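PDB 3C3J: putative tagatose-6-phosphate ketose/aldose isomerase from Escherichia coli, which is a putative isomerase of the SIS family, built from two SIS domains, each with a parallel beta-sheet flanked by helices. Local coordinates for residues A[257-261]-A[262-266]; A[281-285]-A[286-290]; A[318-321]-A[322-326]. One frame throughout, in Å; residues are numbered along the deposited sequence.

Interaction 1 (A[257-261]-A[262-266]); sequences FYDSP and TGFRH
Ser260 and Gly263 come within 5.0 Å at their CA atoms, where the chain turns from the end of strand 255-259 into a short, weakly bonded helix. The motif is a serine N-cap at a strand-to-helix junction of the second SIS domain. Ser260 still has extended backbone angles, and Pro261 is the first residue to take helical ones. Two bonds bind Ser260 to the turn that follows. Ser260 O accepts from Phe264 N at 2.9 Å. Its side chain caps the turn: Ser260 OG accepts from Gly263 N at 2.9 Å, with a moderately bent N-H...O angle of 144°. The first torsion, 65°, sets OG between the backbone N and the carbonyl carbon, which turns it forward over the start of the helix.

Asp259 packs beside the same turn. Asp259 OD1 lies 3.8 Å from Gly263 CA and takes Ser260 N with its anti lone pair, the one directed away from OD2. This bond runs to the next residue and helps to hold the carboxylate in this rotation. Asp259 CB meets Phe264 CD1 obliquely at 4.1 Å. The Phe264 ring leads away from the turn and packs on Val228 and Leu230 of strand 226-231. Pro261 carbonyl O lies against Phe264 CB at 3.4 Å. Thr262 OG1 is hydrogen-bonded to Thr89 O of the second subunit. Arg265 NE forms a salt bridge with Glu298 of helix 288-302. His266 ND1 reaches back to Thr262 O with a rather long bond of 3.3 Å, the acceptor close to the imidazole plane.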
loop_
_atom_site.group_PDB
_atom_site.type_symbol
_atom_site.label_atom_id
_atom_site.label_comp_id
_atom_site.label_asym_id
_atom_site.label_seq_id
_atom_site.Cartn_x
_atom_site.Cartn_y
_atom_site.Cartn_z
ATOM N N PHE A 257 -6.321 2.368 -11.013
ATOM C CA PHE A 257 -4.999 2.085 -10.441
ATOM C C PHE A 257 -4.521 3.319 -9.706
ATOM O O PHE A 257 -4.970 4.432 -9.969
ATOM C CB PHE A 257 -3.995 1.735 -11.538
ATOM C CG PHE A 257 -4.455 0.663 -12.454
ATOM C CD1 PHE A 257 -4.186 -0.670 -12.188
ATOM C CD2 PHE A 257 -5.190 0.979 -13.593
ATOM C CE1 PHE A 257 -4.640 -1.677 -13.036
ATOM C CE2 PHE A 257 -5.651 -0.026 -14.449
ATOM C CZ PHE A 257 -5.371 -1.345 -14.168
ATOM N N TYR A 258 -3.605 3.122 -8.774
ATOM C CA TYR A 258 -2.956 4.238 -8.071
ATOM C C TYR A 258 -1.479 3.949 -7.880
ATOM O O TYR A 258 -1.061 2.788 -7.834
ATOM C CB TYR A 258 -3.588 4.457 -6.691
ATOM C CG TYR A 258 -3.507 3.233 -5.820
ATOM C CD1 TYR A 258 -2.472 3.070 -4.890
ATOM C CD2 TYR A 258 -4.441 2.213 -5.945
ATOM C CE1 TYR A 258 -2.386 1.915 -4.105
ATOM C CE2 TYR A 258 -4.349 1.042 -5.165
ATOM C CZ TYR A 258 -3.326 0.913 -4.244
ATOM O OH TYR A 258 -3.238 -0.234 -3.462
ATOM N N ASP A 259 -0.710 4.997 -7.679
ATOM C CA ASP A 259 0.704 4.876 -7.329
ATOM C C ASP A 259 1.250 6.237 -6.972
ATOM O O ASP A 259 0.527 7.233 -6.999
ATOM C CB ASP A 259 1.528 4.289 -8.483
ATOM C CG ASP A 259 2.653 3.338 -8.010
ATOM O OD1 ASP A 259 3.374 3.607 -7.016
ATOM O OD2 ASP A 259 2.846 2.313 -8.690
ATOM N N SER A 260 2.526 6.273 -6.616
ATOM C CA SER A 260 3.240 7.528 -6.507
ATOM C C SER A 260 3.899 7.789 -7.863
ATOM O O SER A 260 4.159 6.856 -8.604
ATOM C CB SER A 260 4.307 7.473 -5.430
ATOM O OG SER A 260 5.299 6.557 -5.786
ATOM N N PRO A 261 4.106 9.061 -8.213
ATOM C CA PRO A 261 4.835 9.376 -9.444
ATOM C C PRO A 261 6.179 8.649 -9.602
ATOM O O PRO A 261 6.438 8.097 -10.678
ATOM C CB PRO A 261 5.006 10.903 -9.359
ATOM C CG PRO A 261 3.799 11.344 -8.615
ATOM C CD PRO A 261 3.556 10.265 -7.577
ATOM N N THR A 262 7.002 8.620 -8.551
ATOM C CA THR A 262 8.312 7.970 -8.645
ATOM C C THR A 262 8.188 6.428 -8.646
ATOM O O THR A 262 8.886 5.755 -9.393
ATOM C CB THR A 262 9.260 8.443 -7.544
ATOM O OG1 THR A 262 8.634 8.220 -6.285
ATOM C CG2 THR A 262 9.554 9.955 -7.698
ATOM N N GLY A 263 7.260 5.892 -7.854
ATOM C CA GLY A 263 6.950 4.467 -7.839
ATOM C C GLY A 263 6.481 3.967 -9.201
ATOM O O GLY A 263 6.828 2.853 -9.618
ATOM N N PHE A 264 5.734 4.820 -9.906
ATOM C CA PHE A 264 5.134 4.475 -11.203
ATOM C C PHE A 264 6.155 4.044 -12.253
ATOM O O PHE A 264 5.859 3.198 -13.099
ATOM C CB PHE A 264 4.300 5.658 -11.718
ATOM C CG PHE A 264 3.246 5.289 -12.741
ATOM C CD1 PHE A 264 2.349 4.262 -12.500
ATOM C CD2 PHE A 264 3.118 6.024 -13.910
ATOM C CE1 PHE A 264 1.356 3.934 -13.430
ATOM C CE2 PHE A 264 2.129 5.717 -14.842
ATOM C CZ PHE A 264 1.248 4.669 -14.603
ATOM N N ARG A 265 7.355 4.604 -12.185
ATOM C CA ARG A 265 8.409 4.282 -13.158
ATOM C C ARG A 265 8.905 2.846 -13.081
ATOM O O ARG A 265 9.354 2.302 -14.078
ATOM C CB ARG A 265 9.618 5.180 -12.949
ATOM C CG ARG A 265 9.418 6.572 -13.430
ATOM C CD ARG A 265 10.752 7.220 -13.636
ATOM N NE ARG A 265 10.579 8.611 -14.017
ATOM C CZ ARG A 265 10.452 9.612 -13.151
ATOM N NH1 ARG A 265 10.507 9.400 -11.835
ATOM N NH2 ARG A 265 10.297 10.838 -13.611
ATOM N N HIS A 266 8.828 2.238 -11.900
ATOM C CA HIS A 266 9.439 0.924 -11.640
ATOM C C HIS A 266 8.543 -0.292 -11.966
ATOM O O HIS A 266 8.458 -1.255 -11.173
ATOM C CB HIS A 266 9.899 0.896 -10.187
ATOM C CG HIS A 266 11.048 1.812 -9.912
ATOM N ND1 HIS A 266 10.879 3.131 -9.549
ATOM C CD2 HIS A 266 12.383 1.614 -9.988
ATOM C CE1 HIS A 266 12.058 3.694 -9.387
ATOM N NE2 HIS A 266 12.988 2.794 -9.631
#

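Interaction 2 (A[281-285]-A[286-290]); sequences FVSSH and PYTRQ
His285 has CG anti to its backbone N (chi1 -169°), which carries the imidazole forward, with one face against Pro286 and its ND1 edge toward Tyr287. In Arg289, CG sits between the backbone N and the carbonyl carbon, and the chain bends again at chi3 (-48°). These two turns fold the arginine back along the loop toward Ser283.

His285 ND1 accepts from Tyr287 N at 3.1 Å. The donor lies 19° out of the ring plane, and the bond is somewhat bent. Pro286 CD covers one face of the His285 ring in a CH-pi contact, 3.8 Å from the centroid and offset toward the rim. Tyr287 CB reaches His285 CE1 at 3.5 Å. The ring is thus gripped by the residues that follow it. His285 carbonyl O takes Arg289 N at 2.9 Å.

Arg289 NE donates to Ser283 O at 3.0 Å, with the acceptor near the guanidinium plane. Arg289 NH2 packs on Val282 CG1 at 3.7 Å. Ser283 OG accepts from His285 N at 2.9 Å, and this makes an ST turn. The same hydroxyl is also hydrogen-bonded to Asp335 OD2. Ser283 CB and OG rest on Thr288 CB and CG2. Thr288 OG1 bonds to Thr93 O of the second subunit, and Tyr287 OH to Val92 O of that subunit. An ST turn followed by a histidine capping bond shapes the loop from strand 276-281 into helix 288-302, a beta-to-alpha connection of the second SIS domain.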
loop_
_atom_site.group_PDB
_atom_site.type_symbol
_atom_site.label_atom_id
_atom_site.label_comp_id
_atom_site.label_asym_id
_atom_site.label_seq_id
_atom_site.Cartn_x
_atom_site.Cartn_y
_atom_site.Cartn_z
ATOM N N PHE A 281 -1.863 14.325 -9.081
ATOM C CA PHE A 281 -2.059 15.259 -7.979
ATOM C C PHE A 281 -0.685 15.879 -7.609
ATOM O O PHE A 281 0.131 15.252 -6.923
ATOM C CB PHE A 281 -2.633 14.549 -6.736
ATOM C CG PHE A 281 -3.996 13.882 -6.927
ATOM C CD1 PHE A 281 -4.891 14.264 -7.934
ATOM C CD2 PHE A 281 -4.410 12.923 -6.018
ATOM C CE1 PHE A 281 -6.118 13.644 -8.061
ATOM C CE2 PHE A 281 -5.646 12.322 -6.112
ATOM C CZ PHE A 281 -6.516 12.686 -7.122
ATOM N N VAL A 282 -0.429 17.102 -8.071
ATOM C CA VAL A 282 0.870 17.718 -7.895
ATOM C C VAL A 282 1.063 18.272 -6.472
ATOM O O VAL A 282 0.229 19.027 -5.960
ATOM C CB VAL A 282 1.083 18.833 -8.956
ATOM C CG1 VAL A 282 2.461 19.528 -8.786
ATOM C CG2 VAL A 282 0.940 18.251 -10.347
ATOM N N SER A 283 2.169 17.897 -5.841
ATOM C CA SER A 283 2.486 18.382 -4.504
ATOM C C SER A 283 2.627 19.898 -4.471
ATOM O O SER A 283 3.063 20.509 -5.444
ATOM C CB SER A 283 3.763 17.710 -3.966
ATOM O OG SER A 283 4.064 18.167 -2.658
ATOM N N SER A 284 2.243 20.487 -3.344
ATOM C CA SER A 284 2.520 21.893 -3.029
ATOM C C SER A 284 3.852 22.076 -2.309
ATOM O O SER A 284 4.291 23.208 -2.057
ATOM C CB SER A 284 1.397 22.456 -2.154
ATOM O OG SER A 284 1.339 21.771 -0.920
ATOM N N HIS A 285 4.480 20.967 -1.954
ATOM C CA HIS A 285 5.749 21.024 -1.264
ATOM C C HIS A 285 6.829 21.286 -2.306
ATOM O O HIS A 285 6.915 20.591 -3.319
ATOM C CB HIS A 285 6.040 19.752 -0.462
ATOM C CG HIS A 285 7.204 19.891 0.470
ATOM N ND1 HIS A 285 8.509 19.927 0.026
ATOM C CD2 HIS A 285 7.259 20.005 1.818
ATOM C CE1 HIS A 285 9.322 20.062 1.067
ATOM N NE2 HIS A 285 8.589 20.106 2.165
ATOM N N PRO A 286 7.646 22.318 -2.077
ATOM C CA PRO A 286 8.606 22.749 -3.111
ATOM C C PRO A 286 9.699 21.702 -3.456
ATOM O O PRO A 286 10.188 21.659 -4.584
ATOM C CB PRO A 286 9.192 24.024 -2.512
ATOM C CG PRO A 286 9.045 23.839 -1.036
ATOM C CD PRO A 286 7.728 23.149 -0.865
ATOM N N TYR A 287 10.062 20.846 -2.516
ATOM C CA TYR A 287 10.969 19.738 -2.826
ATOM C C TYR A 287 10.247 18.625 -3.607
ATOM O O TYR A 287 10.631 18.260 -4.744
ATOM C CB TYR A 287 11.576 19.190 -1.531
ATOM C CG TYR A 287 12.446 18.004 -1.781
ATOM C CD1 TYR A 287 13.727 18.152 -2.315
ATOM C CD2 TYR A 287 11.983 16.729 -1.512
ATOM C CE1 TYR A 287 14.519 17.046 -2.567
ATOM C CE2 TYR A 287 12.757 15.627 -1.743
ATOM C CZ TYR A 287 14.019 15.774 -2.269
ATOM O OH TYR A 287 14.757 14.657 -2.493
ATOM N N THR A 288 9.186 18.116 -2.987
ATOM C CA THR A 288 8.399 16.985 -3.482
ATOM C C THR A 288 7.892 17.218 -4.894
ATOM O O THR A 288 8.012 16.346 -5.743
ATOM C CB THR A 288 7.198 16.714 -2.565
ATOM O OG1 THR A 288 7.644 16.596 -1.192
ATOM C CG2 THR A 288 6.429 15.446 -3.008
ATOM N N ARG A 289 7.362 18.407 -5.157
ATOM C CA ARG A 289 6.747 18.676 -6.461
ATOM C C ARG A 289 7.692 18.611 -7.645
ATOM O O ARG A 289 7.274 18.338 -8.744
ATOM C CB ARG A 289 6.006 19.993 -6.450
ATOM C CG ARG A 289 6.833 21.195 -6.376
ATOM C CD ARG A 289 5.948 22.416 -6.043
ATOM N NE ARG A 289 4.746 22.490 -6.879
ATOM C CZ ARG A 289 4.711 23.037 -8.087
ATOM N NH1 ARG A 289 5.805 23.579 -8.614
ATOM N NH2 ARG A 289 3.566 23.064 -8.769
ATOM N N GLN A 290 8.980 18.806 -7.406
ATOM C CA GLN A 290 9.971 18.650 -8.468
ATOM C C GLN A 290 9.897 17.249 -9.088
ATOM O O GLN A 290 9.959 17.095 -10.291
ATOM C CB GLN A 290 11.361 18.905 -7.909
ATOM C CG GLN A 290 11.523 20.280 -7.334
ATOM C CD GLN A 290 12.869 20.423 -6.726
ATOM O OE1 GLN A 290 13.127 19.913 -5.620
ATOM N NE2 GLN A 290 13.780 21.017 -7.477
#

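Interaction 3 (A[318-321]-A[322-326]); sequences IVAA and GPHII
His324 turns one face of its imidazole to the backbone of Ala320, across the turn of a beta-alpha-beta unit in the second SIS domain. The unit runs from strand 307-312 through the short helix 317-320 to strand 324-326, an outermost strand of the sheet within this chain. Ala320 CA stands over the His324 ring in a CH-pi contact, 4.1 Å from the centroid and only 21° off the normal. It is displaced toward the ND1-CE1 side of the ring, with Ala320 CA 3.9 Å from His324 CE1. The first torsion of His324, 67°, lifts the ring toward the helix end.

Val319 meets His324 at about a right angle. Val319 CG1 touches His324 CB at 3.9 Å, while Val319 O comes to 3.3 Å from the same CB. Val319 CG1 also packs against Ile326 CD1 at 3.9 Å, where the two side chains cross at a slant. One valine branch therefore bridges the first and third residues of the strand. Val319 also packs on Leu293 and Leu296 of helix 288-302.

Arg300 of that helix holds the turn by its carbonyls. It bonds to Ile318 O and Pro323 O, and weakly to Val319 O. Ala321 leaves the helix, and Gly322 follows with a fully extended backbone. That extension probably helps to direct Gly322 O at the histidine. His324 ND1 donates to Gly322 O at 2.9 Å, the bond lying in the carbonyl plane and near the plane of the ring.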
loop_
_atom_site.group_PDB
_atom_site.type_symbol
_atom_site.label_atom_id
_atom_site.label_comp_id
_atom_site.label_asym_id
_atom_site.label_seq_id
_atom_site.Cartn_x
_atom_site.Cartn_y
_atom_site.Cartn_z
ATOM N N ILE A 318 5.456 22.706 -17.736
ATOM C CA ILE A 318 5.126 21.286 -17.762
ATOM C C ILE A 318 3.624 21.043 -17.524
ATOM O O ILE A 318 2.971 20.267 -18.244
ATOM C CB ILE A 318 5.979 20.496 -16.734
ATOM C CG1 ILE A 318 7.455 20.507 -17.192
ATOM C CG2 ILE A 318 5.472 19.056 -16.630
ATOM C CD1 ILE A 318 8.473 19.979 -16.186
ATOM N N VAL A 319 3.089 21.711 -16.511
ATOM C CA VAL A 319 1.678 21.567 -16.150
ATOM C C VAL A 319 0.788 22.096 -17.277
ATOM O O VAL A 319 -0.185 21.456 -17.636
ATOM C CB VAL A 319 1.382 22.292 -14.830
ATOM C CG1 VAL A 319 -0.123 22.513 -14.634
ATOM C CG2 VAL A 319 2.038 21.523 -13.641
ATOM N N ALA A 320 1.165 23.235 -17.860
ATOM C CA ALA A 320 0.434 23.839 -19.003
ATOM C C ALA A 320 0.610 23.158 -20.384
ATOM O O ALA A 320 -0.170 23.425 -21.296
ATOM C CB ALA A 320 0.792 25.339 -19.112
ATOM N N ALA A 321 1.595 22.283 -20.543
ATOM C CA ALA A 321 1.869 21.616 -21.833
ATOM C C ALA A 321 0.898 20.479 -22.169
ATOM O O ALA A 321 1.188 19.653 -23.041
ATOM C CB ALA A 321 3.281 21.093 -21.850
ATOM N N GLY A 322 -0.241 20.434 -21.482
ATOM C CA GLY A 322 -1.305 19.466 -21.758
ATOM C C GLY A 322 -2.458 19.697 -20.792
ATOM O O GLY A 322 -2.431 20.678 -20.056
ATOM N N PRO A 323 -3.487 18.824 -20.817
ATOM C CA PRO A 323 -4.679 18.978 -19.977
ATOM C C PRO A 323 -4.294 19.203 -18.529
ATOM O O PRO A 323 -3.405 18.517 -18.021
ATOM C CB PRO A 323 -5.399 17.644 -20.141
ATOM C CG PRO A 323 -5.026 17.213 -21.518
ATOM C CD PRO A 323 -3.595 17.641 -21.684
ATOM N N HIS A 324 -4.933 20.176 -17.895
ATOM C CA HIS A 324 -4.618 20.541 -16.536
ATOM C C HIS A 324 -5.742 21.327 -15.892
ATOM O O HIS A 324 -6.567 21.947 -16.587
ATOM C CB HIS A 324 -3.319 21.352 -16.476
ATOM C CG HIS A 324 -3.416 22.697 -17.123
ATOM N ND1 HIS A 324 -3.363 22.873 -18.490
ATOM C CD2 HIS A 324 -3.567 23.929 -16.592
ATOM C CE1 HIS A 324 -3.473 24.157 -18.771
ATOM N NE2 HIS A 324 -3.603 24.820 -17.639
ATOM N N ILE A 325 -5.764 21.281 -14.563
ATOM C CA ILE A 325 -6.692 22.032 -13.756
ATOM C C ILE A 325 -5.864 22.784 -12.720
ATOM O O ILE A 325 -5.098 22.178 -11.981
ATOM C CB ILE A 325 -7.709 21.104 -13.059
ATOM C CG1 ILE A 325 -8.574 20.391 -14.078
ATOM C CG2 ILE A 325 -8.596 21.877 -12.075
ATOM C CD1 ILE A 325 -9.395 19.270 -13.484
ATOM N N ILE A 326 -5.977 24.106 -12.684
ATOM C CA ILE A 326 -5.341 24.892 -11.621
ATOM C C ILE A 326 -6.375 25.138 -10.548
ATOM O O ILE A 326 -7.489 25.558 -10.832
ATOM C CB ILE A 326 -4.765 26.246 -12.120
ATOM C CG1 ILE A 326 -3.825 26.028 -13.318
ATOM C CG2 ILE A 326 -4.060 26.987 -10.988
ATOM C CD1 ILE A 326 -2.674 25.071 -13.098
#

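In the fold
All three contacts are local turns in the second SIS domain. Interactions 1 and 3 mark the two outermost strands of its five-stranded sheet within this chain, 255-259 and 324-326. Interaction 2 leaves the central strand 276-281. Interactions 1 and 2 are partly buried and also touch the second subunit. Both rely on side-chain caps, by a serine hydroxyl in one and an imidazole in the other. Interaction 3 is a surface contact that meets no other chain of the assembly. Across its segments it has CH-pi and apolar contacts without a side-chain cap, and its histidine bonds to a carbonyl within its own segment. Helix 288-302 begins in interaction 2 and packs on the other two.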